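Spore germination protein GerM (Bacillus subtilis subsp. subtilis str. 168, PDB 6GZB) is a spore germination protein of unknown molecular function that affects both sporulation and germination and carries two GerMN domains in tandem. Local coordinates at residues R54-L58 / A82-L86; L104-V110 / A122-F128. All coordinates share one frame; numbering follows the deposited sequence.

Contact 1 of 2, residues R54-L58 / A82-L86; sequences RELYL and ALEYL
L56, at the middle of a strand, lies against A82, Y85 and L86 at the end of a helix, a compact case of helix-on-sheet packing in the first GerMN domain of GerM. Strand 51-60 is the central one of an antiparallel three-stranded sheet, flanked by 65-73 and 100-101, and helix 78-84 ends where Y85 leaves helical geometry.

The apolar contacts carry the interface. L56 has its CG anti to the carbonyl carbon and beside the backbone N (chi1 -56°), which turns the fork of its side chain to the helix end. Both methyls lie near Y85 CB, CD1 at 3.8 Å, while CD2 also comes 3.5 Å from A82 O, the last a plain packing contact with a carbonyl. Y85 meets L56 through its CB and its carbonyl oxygen, its ring leading away from the strand toward P73 and P91. Below the fork, L56 CB meets the CD2 methyl of L86 at 4.1 Å. That same methyl touches L58 CD2 at 4.1 Å, so one branch of L86 spans two leucines that alternate along the strand. At the other end, R54 adds the aliphatic CG of its side chain beside A82 CB.

Hydrogen bonding runs elsewhere, and none joins the two segments. L86 N is held by L83 O at the helix end, and the strand pairs through L56 with Q68. Helix 136-147 covers the side where Y57 meets W145. There Y57 OH donates to E55 OE1 at 2.9 Å, meeting that oxygen from above the carboxylate plane, 51° out of it.

Contact 2 of 2, residues L104-V110 / A122-F128; sequences LPADTTV and ADFSNEF. With EDO (1,2-ethanediol), chain H.
T109 and S125 grip each other twice where a beta hairpin of the first GerMN domain opens into loops, just beyond the antiparallel, non-hydrogen-bonded pair V110-F124. S125 N donates to T109 O at 2.9 Å, tilted 30° from the carbonyl plane. In return T109 N gives its hydrogen to S125 OG at 3.1 Å, almost straight at 173°, a side-chain oxygen serving as the acceptor. S125 OG turns its own proton to E127 OE1 at 2.7 Å, and OE1 is met nearly along its C-O axis. With an alanine at E127, the S125 hydroxyl is likely to lose its acceptor and to turn more freely away from T109 N.

Within the type II turn P105-T108, P105 O accepts from both T108 N and T108 OG1, the two arriving on the same face of its plane. The outer T109 OG1 shares a hydrogen bond with a bound 1,2-ethanediol, probably from the crystallisation liquor, and D123 OD1 is taken by G162 N.

Behind these bonds the F124 ring is sandwiched off-centre between F128 CD1 and V110 CG2, the latter methyl 3.8 Å from the ring centroid in a CH-pi contact.

The two contacts illustrate how chemistry follows depth within one GerMN domain. Contact 1 is buried, about 13 Å from the centre of the chain to its own centre, and joins a helix end to the middle strand of one sheet by apolar packing, mostly of leucines, with no hydrogen bond between the two segments. Contact 2 lies farther out, its centre about 23 Å away, at the edge of another sheet, where hydrogen bonds and a turn tie partly buried loops together while aromatic rings face inward. The segments follow in series, yet they meet: a probable hydrogen bond runs from L104 N to L86 O. L83, whose CB points away from segment 54-58, packs its side chain on V110 and A122, and its carbonyl oxygen meets L104 CD1, so helix 78-84 serves both.

Contact 1 of 2, residues R54-L58 / A82-L86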
loop_
_atom_site.group_PDB
_atom_site.type_symbol
_atom_site.label_atom_id
_atom_site.label_comp_id
_atom_site.label_asym_id
_atom_site.label_seq_id
_atom_site.Cartn_x
_atom_site.Cartn_y
_atom_site.Cartn_z
ATOM N N ARG A 54 14.068 1.882 -2.556
ATOM C CA ARG A 54 12.909 2.638 -3.020
ATOM C C ARG A 54 11.704 1.714 -3.219
ATOM O O ARG A 54 11.845 0.600 -3.709
ATOM C CB ARG A 54 13.248 3.349 -4.333
ATOM C CG ARG A 54 12.324 4.497 -4.666
ATOM C CD ARG A 54 12.579 5.663 -3.728
ATOM N NE ARG A 54 13.844 6.320 -4.038
ATOM C CZ ARG A 54 14.447 7.197 -3.244
ATOM N NH1 ARG A 54 13.929 7.495 -2.061
ATOM N NH2 ARG A 54 15.571 7.777 -3.636
ATOM N N GLU A 55 10.515 2.196 -2.875
ATOM C CA GLU A 55 9.289 1.450 -3.149
ATOM C C GLU A 55 8.971 1.503 -4.642
ATOM O O GLU A 55 8.882 2.579 -5.232
ATOM C CB GLU A 55 8.114 2.004 -2.337
ATOM C CG GLU A 55 8.145 1.684 -0.847
ATOM C CD GLU A 55 6.948 2.272 -0.087
ATOM O OE1 GLU A 55 5.998 2.800 -0.721
ATOM O OE2 GLU A 55 6.938 2.168 1.154
ATOM N N LEU A 56 8.846 0.333 -5.256
ATOM C CA LEU A 56 8.261 0.228 -6.587
ATOM C C LEU A 56 6.969 -0.568 -6.496
ATOM O O LEU A 56 6.957 -1.690 -5.991
ATOM C CB LEU A 56 9.225 -0.452 -7.556
ATOM C CG LEU A 56 10.610 0.172 -7.698
ATOM C CD1 LEU A 56 11.443 -0.665 -8.661
ATOM C CD2 LEU A 56 10.516 1.612 -8.179
ATOM N N TYR A 57 5.884 0.010 -7.001
ATOM C CA TYR A 57 4.594 -0.657 -6.951
ATOM C C TYR A 57 4.403 -1.513 -8.198
ATOM O O TYR A 57 3.968 -1.045 -9.258
ATOM C CB TYR A 57 3.458 0.356 -6.730
ATOM C CG TYR A 57 3.368 0.778 -5.273
ATOM C CD1 TYR A 57 4.287 1.669 -4.738
ATOM C CD2 TYR A 57 2.531 0.112 -4.393
ATOM C CE1 TYR A 57 4.289 1.977 -3.386
ATOM C CE2 TYR A 57 2.530 0.413 -3.043
ATOM C CZ TYR A 57 3.424 1.333 -2.541
ATOM O OH TYR A 57 3.427 1.618 -1.184
ATOM N N LEU A 58 4.820 -2.766 -8.068
ATOM C CA LEU A 58 4.790 -3.711 -9.171
ATOM C C LEU A 58 3.505 -4.525 -9.118
ATOM O O LEU A 58 2.691 -4.363 -8.204
ATOM C CB LEU A 58 6.012 -4.640 -9.085
ATOM C CG LEU A 58 7.362 -3.926 -9.040
ATOM C CD1 LEU A 58 8.485 -4.922 -8.808
ATOM C CD2 LEU A 58 7.605 -3.126 -10.314
ATOM N N ALA A 82 12.116 6.591 -10.113
ATOM C CA ALA A 82 11.222 5.563 -9.587
ATOM C C ALA A 82 10.236 5.096 -10.663
ATOM O O ALA A 82 10.031 3.901 -10.844
ATOM C CB ALA A 82 10.478 6.085 -8.371
ATOM N N LEU A 83 9.680 6.038 -11.419
ATOM C CA LEU A 83 8.774 5.693 -12.510
ATOM C C LEU A 83 9.497 4.954 -13.634
ATOM O O LEU A 83 8.934 4.052 -14.253
ATOM C CB LEU A 83 8.108 6.946 -13.070
ATOM C CG LEU A 83 7.165 7.679 -12.112
ATOM C CD1 LEU A 83 6.411 8.762 -12.874
ATOM C CD2 LEU A 83 6.183 6.720 -11.458
ATOM N N GLU A 84 10.734 5.346 -13.912
ATOM C CA GLU A 84 11.531 4.678 -14.944
ATOM C C GLU A 84 11.754 3.219 -14.589
ATOM O O GLU A 84 11.898 2.364 -15.469
ATOM C CB GLU A 84 12.883 5.383 -15.131
ATOM C CG GLU A 84 12.840 6.532 -16.128
ATOM C CD GLU A 84 13.972 7.536 -15.961
ATOM O OE1 GLU A 84 13.959 8.564 -16.672
ATOM O OE2 GLU A 84 14.858 7.329 -15.108
ATOM N N TYR A 85 11.770 2.931 -13.292
ATOM C CA TYR A 85 11.961 1.560 -12.827
ATOM C C TYR A 85 10.650 0.789 -12.723
ATOM O O TYR A 85 10.617 -0.324 -12.200
ATOM C CB TYR A 85 12.696 1.561 -11.491
ATOM C CG TYR A 85 14.199 1.536 -11.651
ATOM C CD1 TYR A 85 14.901 2.685 -11.992
ATOM C CD2 TYR A 85 14.915 0.360 -11.493
ATOM C CE1 TYR A 85 16.272 2.667 -12.142
ATOM C CE2 TYR A 85 16.290 0.342 -11.615
ATOM C CZ TYR A 85 16.959 1.493 -11.965
ATOM O OH TYR A 85 18.323 1.485 -12.123
ATOM N N LEU A 86 9.576 1.370 -13.252
ATOM C CA LEU A 86 8.332 0.640 -13.450
ATOM C C LEU A 86 8.202 0.152 -14.893
ATOM O O LEU A 86 7.224 -0.502 -15.243
ATOM C CB LEU A 86 7.135 1.540 -13.128
ATOM C CG LEU A 86 7.049 2.068 -11.705
ATOM C CD1 LEU A 86 5.840 2.969 -11.551
ATOM C CD2 LEU A 86 6.987 0.915 -10.715
#

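Contact 2 of 2, residues L104-V110 / A122-F128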
loop_
_atom_site.group_PDB
_atom_site.type_symbol
_atom_site.label_atom_id
_atom_site.label_comp_id
_atom_site.label_asym_id
_atom_site.label_seq_id
_atom_site.Cartn_x
_atom_site.Cartn_y
_atom_site.Cartn_z
ATOM N N LEU A 104 4.648 -0.302 -16.609
ATOM C CA LEU A 104 4.516 0.572 -17.770
ATOM C C LEU A 104 5.038 -0.133 -19.017
ATOM O O LEU A 104 5.958 -0.950 -18.934
ATOM C CB LEU A 104 5.282 1.870 -17.546
ATOM C CG LEU A 104 4.840 2.672 -16.323
ATOM C CD1 LEU A 104 5.750 3.873 -16.110
ATOM C CD2 LEU A 104 3.381 3.092 -16.461
ATOM N N PRO A 105 4.431 0.158 -20.178
ATOM C CA PRO A 105 4.824 -0.484 -21.433
ATOM C C PRO A 105 6.261 -0.169 -21.820
ATOM O O PRO A 105 6.784 0.889 -21.465
ATOM C CB PRO A 105 3.848 0.105 -22.451
ATOM C CG PRO A 105 2.672 0.556 -21.639
ATOM C CD PRO A 105 3.258 1.032 -20.348
ATOM N N ALA A 106 6.900 -1.102 -22.521
ATOM C CA ALA A 106 8.291 -0.945 -22.941
ATOM C C ALA A 106 8.486 0.357 -23.700
ATOM O O ALA A 106 7.604 0.796 -24.442
ATOM C CB ALA A 106 8.721 -2.123 -23.807
ATOM N N ASP A 107 9.626 0.993 -23.452
ATOM C CA ASP A 107 10.040 2.187 -24.175
ATOM C C ASP A 107 9.248 3.427 -23.762
ATOM O O ASP A 107 9.392 4.483 -24.370
ATOM C CB ASP A 107 9.939 1.974 -25.687
ATOM C CG ASP A 107 10.849 0.866 -26.185
ATOM O OD1 ASP A 107 12.058 0.896 -25.869
ATOM O OD2 ASP A 107 10.350 -0.034 -26.897
ATOM N N THR A 108 8.469 3.322 -22.690
ATOM C CA THR A 108 7.878 4.508 -22.077
ATOM C C THR A 108 8.955 5.340 -21.393
ATOM O O THR A 108 9.790 4.808 -20.665
ATOM C CB THR A 108 6.788 4.137 -21.055
ATOM O OG1 THR A 108 5.760 3.369 -21.699
ATOM C CG2 THR A 108 6.174 5.395 -20.454
ATOM N N THR A 109 8.969 6.640 -21.682
ATOM C CA THR A 109 9.817 7.589 -20.957
ATOM C C THR A 109 8.934 8.608 -20.245
ATOM O O THR A 109 7.746 8.709 -20.536
ATOM C CB THR A 109 10.773 8.332 -21.912
ATOM O OG1 THR A 109 10.012 9.106 -22.847
ATOM C CG2 THR A 109 11.658 7.339 -22.670
ATOM N N VAL A 110 9.502 9.360 -19.309
ATOM C CA VAL A 110 8.691 10.218 -18.457
ATOM C C VAL A 110 9.492 11.376 -17.880
ATOM O O VAL A 110 10.672 11.230 -17.576
ATOM C CB VAL A 110 8.056 9.413 -17.303
ATOM C CG1 VAL A 110 9.131 8.905 -16.352
ATOM C CG2 VAL A 110 7.022 10.252 -16.561
ATOM N N ALA A 122 3.285 13.843 -13.895
ATOM C CA ALA A 122 4.046 12.826 -14.595
ATOM C C ALA A 122 3.671 12.847 -16.059
ATOM O O ALA A 122 2.545 12.507 -16.420
ATOM C CB ALA A 122 3.770 11.455 -14.000
ATOM N N ASP A 123 4.620 13.253 -16.898
ATOM C CA ASP A 123 4.360 13.459 -18.322
ATOM C C ASP A 123 5.055 12.353 -19.112
ATOM O O ASP A 123 6.277 12.281 -19.146
ATOM C CB ASP A 123 4.877 14.841 -18.752
ATOM C CG ASP A 123 4.392 15.256 -20.143
ATOM O OD1 ASP A 123 3.714 14.452 -20.817
ATOM O OD2 ASP A 123 4.742 16.368 -20.588
ATOM N N PHE A 124 4.261 11.476 -19.715
ATOM C CA PHE A 124 4.772 10.245 -20.315
ATOM C C PHE A 124 4.875 10.388 -21.832
ATOM O O PHE A 124 4.130 11.148 -22.453
ATOM C CB PHE A 124 3.844 9.066 -19.983
ATOM C CG PHE A 124 3.822 8.702 -18.524
ATOM C CD1 PHE A 124 4.768 7.839 -17.999
ATOM C CD2 PHE A 124 2.818 9.172 -17.690
ATOM C CE1 PHE A 124 4.741 7.486 -16.662
ATOM C CE2 PHE A 124 2.787 8.822 -16.344
ATOM C CZ PHE A 124 3.746 7.972 -15.834
ATOM N N SER A 125 5.750 9.597 -22.433
ATOM C CA SER A 125 5.779 9.452 -23.875
ATOM C C SER A 125 4.588 8.621 -24.355
ATOM O O SER A 125 3.847 8.058 -23.548
ATOM C CB SER A 125 7.092 8.805 -24.308
ATOM O OG SER A 125 7.121 7.426 -23.987
ATOM N N ASN A 126 4.432 8.520 -25.672
ATOM C CA ASN A 126 3.233 7.933 -26.257
ATOM C C ASN A 126 3.146 6.426 -26.057
ATOM O O ASN A 126 2.054 5.850 -26.141
ATOM C CB ASN A 126 3.140 8.259 -27.747
ATOM C CG ASN A 126 1.752 8.004 -28.307
ATOM O OD1 ASN A 126 1.542 7.072 -29.087
ATOM N ND2 ASN A 126 0.782 8.788 -27.857
ATOM N N GLU A 127 4.285 5.785 -25.806
ATOM C CA GLU A 127 4.303 4.339 -25.515
ATOM C C GLU A 127 3.471 3.987 -24.280
ATOM O O GLU A 127 3.069 2.829 -24.100
ATOM C CB GLU A 127 5.736 3.856 -25.306
ATOM C CG GLU A 127 6.541 3.753 -26.587
ATOM C CD GLU A 127 7.172 5.067 -26.996
ATOM O OE1 GLU A 127 6.988 6.078 -26.277
ATOM O OE2 GLU A 127 7.875 5.077 -28.028
ATOM N N PHE A 128 3.237 4.983 -23.423
ATOM C CA PHE A 128 2.385 4.822 -22.245
ATOM C C PHE A 128 1.042 4.180 -22.595
ATOM O O PHE A 128 0.417 3.532 -21.752
ATOM C CB PHE A 128 2.159 6.185 -21.580
ATOM C CG PHE A 128 1.334 6.127 -20.322
ATOM C CD1 PHE A 128 1.930 5.866 -19.101
ATOM C CD2 PHE A 128 -0.032 6.394 -20.353
ATOM C CE1 PHE A 128 1.182 5.850 -17.935
ATOM C CE2 PHE A 128 -0.784 6.397 -19.189
ATOM C CZ PHE A 128 -0.182 6.109 -17.981
HETATM C C1 EDO H . 9.097 12.839 -22.503
HETATM O O1 EDO H . 9.538 11.591 -21.946
HETATM C C2 EDO H . 7.705 12.696 -23.108
HETATM O O2 EDO H . 7.021 13.957 -23.102
#